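Local structure of glycosyl hydrolase (Rhizobium leguminosarum bv. trifolii, 5NDX) at residues I86-L90 against L554-A558. The protein probably hydrolyses O-glycosidic bonds as a family 39 glycoside hydrolase, a bacterial orthologue of human alpha-L-iduronidase. The protein carries 2 engineered substitutions. Sequence-based numbering, arbitrary orientation.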
ATOM      1  N   ILE A  86     -13.923  -6.096  -1.314  1.00 36.20           N
ATOM      2  CA  ILE A  86     -14.966  -5.101  -1.656  1.00 38.01           C
ATOM      3  C   ILE A  86     -15.524  -4.395  -0.410  1.00 36.16           C
ATOM      4  O   ILE A  86     -15.642  -3.193  -0.368  1.00 35.68           O
ATOM      5  CB  ILE A  86     -16.105  -5.723  -2.501  1.00 40.02           C
ATOM      6  CG1 ILE A  86     -15.742  -5.852  -3.993  1.00 43.80           C
ATOM      7  CG2 ILE A  86     -17.353  -4.816  -2.539  1.00 41.45           C
ATOM      8  CD1 ILE A  86     -14.323  -6.161  -4.373  1.00 44.96           C
ATOM      9  N   GLU A  87     -15.792  -5.161   0.614  1.00 36.44           N
ATOM     10  CA  GLU A  87     -16.262  -4.651   1.883  1.00 39.11           C
ATOM     11  C   GLU A  87     -15.266  -3.666   2.555  1.00 39.36           C
ATOM     12  O   GLU A  87     -15.681  -2.769   3.261  1.00 38.83           O
ATOM     13  CB  GLU A  87     -16.505  -5.874   2.765  1.00 44.18           C
ATOM     14  CG  GLU A  87     -17.084  -5.577   4.128  1.00 51.03           C
ATOM     15  CD  GLU A  87     -16.934  -6.735   5.116  1.00 56.47           C
ATOM     16  OE1 GLU A  87     -16.481  -7.856   4.745  1.00 59.17           O
ATOM     17  OE2 GLU A  87     -17.279  -6.496   6.298  1.00 57.45           O
ATOM     18  N   HIS A  88     -13.958  -3.791   2.300  1.00 35.60           N
ATOM     19  CA  HIS A  88     -12.979  -2.820   2.849  1.00 36.49           C
ATOM     20  C   HIS A  88     -12.488  -1.795   1.827  1.00 36.62           C
ATOM     21  O   HIS A  88     -11.414  -1.221   2.003  1.00 34.79           O
ATOM     22  CB  HIS A  88     -11.838  -3.589   3.477  1.00 37.06           C
ATOM     23  CG  HIS A  88     -12.275  -4.339   4.674  1.00 38.29           C
ATOM     24  ND1 HIS A  88     -12.694  -5.645   4.611  1.00 38.83           N
ATOM     25  CD2 HIS A  88     -12.477  -3.936   5.948  1.00 40.43           C
ATOM     26  CE1 HIS A  88     -13.079  -6.039   5.812  1.00 41.48           C
ATOM     27  NE2 HIS A  88     -12.963  -5.020   6.643  1.00 42.38           N
ATOM     28  N   ARG A  89     -13.282  -1.582   0.765  1.00 34.75           N
ATOM     29  CA  ARG A  89     -13.010  -0.601  -0.264  1.00 36.25           C
ATOM     30  C   ARG A  89     -11.701  -0.870  -0.964  1.00 35.30           C
ATOM     31  O   ARG A  89     -10.950   0.031  -1.247  1.00 36.99           O
ATOM     32  CB  ARG A  89     -13.065   0.828   0.325  1.00 39.59           C
ATOM     33  CG  ARG A  89     -14.365   1.103   1.121  1.00 41.74           C
ATOM     34  CD  ARG A  89     -14.516   2.583   1.499  1.00 43.30           C
ATOM     35  NE  ARG A  89     -13.481   3.016   2.463  1.00 45.60           N
ATOM     36  CZ  ARG A  89     -13.591   3.003   3.800  1.00 49.30           C
ATOM     37  NH1 ARG A  89     -14.700   2.563   4.381  1.00 54.24           N
ATOM     38  NH2 ARG A  89     -12.581   3.429   4.575  1.00 45.95           N
ATOM     39  N   LEU A  90     -11.422  -2.130  -1.232  1.00 35.30           N
ATOM     40  CA  LEU A  90     -10.250  -2.532  -1.971  1.00 35.01           C
ATOM     41  C   LEU A  90     -10.721  -3.199  -3.262  1.00 34.82           C
ATOM     42  O   LEU A  90     -11.798  -3.779  -3.299  1.00 35.11           O
ATOM     43  CB  LEU A  90      -9.415  -3.451  -1.124  1.00 34.74           C
ATOM     44  CG  LEU A  90      -8.839  -2.699   0.100  1.00 37.15           C
ATOM     45  CD1 LEU A  90      -8.352  -3.671   1.145  1.00 36.62           C
ATOM     46  CD2 LEU A  90      -7.732  -1.720  -0.301  1.00 37.10           C
ATOM     47  N   LEU A 554     -12.325  -1.621  14.941  1.00 35.07           N
ATOM     48  CA  LEU A 554     -13.226  -0.635  14.361  1.00 34.07           C
ATOM     49  C   LEU A 554     -12.717  -0.250  12.973  1.00 34.36           C
ATOM     50  O   LEU A 554     -11.478  -0.075  12.762  1.00 34.31           O
ATOM     51  CB  LEU A 554     -13.294   0.610  15.242  1.00 35.08           C
ATOM     52  CG  LEU A 554     -14.135   0.606  16.515  1.00 36.31           C
ATOM     53  CD1 LEU A 554     -13.665  -0.475  17.468  1.00 38.87           C
ATOM     54  CD2 LEU A 554     -14.089   1.954  17.236  1.00 37.47           C
ATOM     55  N   PHE A 555     -13.646  -0.087  12.042  1.00 33.15           N
ATOM     56  CA  PHE A 555     -13.380   0.339  10.655  1.00 34.20           C
ATOM     57  C   PHE A 555     -14.497   1.312  10.289  1.00 34.40           C
ATOM     58  O   PHE A 555     -15.632   1.073  10.653  1.00 35.13           O
ATOM     59  CB  PHE A 555     -13.410  -0.876   9.720  1.00 35.52           C
ATOM     60  CG  PHE A 555     -13.186  -0.547   8.272  1.00 38.25           C
ATOM     61  CD1 PHE A 555     -11.954   0.011   7.837  1.00 39.61           C
ATOM     62  CD2 PHE A 555     -14.180  -0.846   7.294  1.00 39.87           C
ATOM     63  CE1 PHE A 555     -11.709   0.253   6.468  1.00 39.59           C
ATOM     64  CE2 PHE A 555     -13.959  -0.571   5.929  1.00 41.22           C
ATOM     65  CZ  PHE A 555     -12.713  -0.021   5.510  1.00 40.98           C
ATOM     66  N   TRP A 556     -14.172   2.397   9.592  1.00 32.07           N
ATOM     67  CA  TRP A 556     -15.138   3.410   9.214  1.00 31.67           C
ATOM     68  C   TRP A 556     -14.670   4.096   7.956  1.00 31.67           C
ATOM     69  O   TRP A 556     -13.657   3.694   7.388  1.00 32.56           O
ATOM     70  CB  TRP A 556     -15.389   4.386  10.370  1.00 32.21           C
ATOM     71  CG  TRP A 556     -14.265   5.215  10.797  1.00 32.95           C
ATOM     72  CD1 TRP A 556     -13.958   6.459  10.376  1.00 32.83           C
ATOM     73  CD2 TRP A 556     -13.319   4.884  11.811  1.00 32.69           C
ATOM     74  NE1 TRP A 556     -12.864   6.926  11.049  1.00 33.92           N
ATOM     75  CE2 TRP A 556     -12.450   5.979  11.939  1.00 33.18           C
ATOM     76  CE3 TRP A 556     -13.102   3.750  12.598  1.00 32.62           C
ATOM     77  CZ2 TRP A 556     -11.359   5.978  12.810  1.00 32.65           C
ATOM     78  CZ3 TRP A 556     -12.039   3.772  13.527  1.00 33.90           C
ATOM     79  CH2 TRP A 556     -11.179   4.891  13.604  1.00 32.44           C
ATOM     80  N   ALA A 557     -15.390   5.114   7.504  1.00 31.50           N
ATOM     81  CA  ALA A 557     -15.040   5.876   6.315  1.00 33.48           C
ATOM     82  C   ALA A 557     -15.008   7.331   6.702  1.00 34.15           C
ATOM     83  O   ALA A 557     -15.704   7.735   7.627  1.00 35.50           O
ATOM     84  CB  ALA A 557     -16.111   5.635   5.198  1.00 36.34           C
ATOM     85  N   ALA A 558     -14.183   8.116   6.020  1.00 34.59           N
ATOM     86  CA  ALA A 558     -14.143   9.572   6.182  1.00 34.60           C
ATOM     87  C   ALA A 558     -15.484  10.170   5.683  1.00 36.16           C
ATOM     88  O   ALA A 558     -16.058   9.660   4.736  1.00 37.51           O
ATOM     89  CB  ALA A 558     -12.966  10.173   5.352  1.00 33.29           C
TER
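Arg89 and Phe555 meet as nearly parallel plates, and around them the end of helix 76-87 is joined to the end of strand 549-557. The guanidinium and the phenyl ring lie only 8° apart in plane but are displaced, so the rim atom CZ of Phe555 sits beneath the guanidinium, 3.4 Å from Arg89 NH1. Across the other guanidinium face comes the methyl of Ala557, its CB 3.5 Å from Arg89 NH1. Sandwiched in this way, the group presents its edge to the main chain.

The polar contact is made at that edge. Arg89 NH2 donates to Trp556 O over 3.0 Å, close to the guanidinium plane and with an N-H...O angle of 155°; NH1 adds a weak, more bent bond to the same oxygen at 3.4 Å. Thr589 OG1 also hydrogen-bonds this carbonyl. The Arg89 chain is extended at chi2 and bends at chi3, which brings the group alongside the rim of the phenyl ring.

Aromatic packing supplies the remainder. His88 CD2 rests over a face of Phe555, 3.7 Å from its CE2, with the two rings inclined at 54°, while His88 ND1 is hydrogen-bonded to Val84 O. Phe555, its CG anti to the backbone N, projects from the strand between His88 and Arg89 and also touches Ala43 of helix 36-45.

Arg89, with positive phi, is the C-prime residue of the Schellman motif closing helix 76-87, which leads into strand 91-95 of the TIM barrel; the contact thus docks a barrel alpha-to-beta turn against strand 549-557 of the C-terminal beta domain.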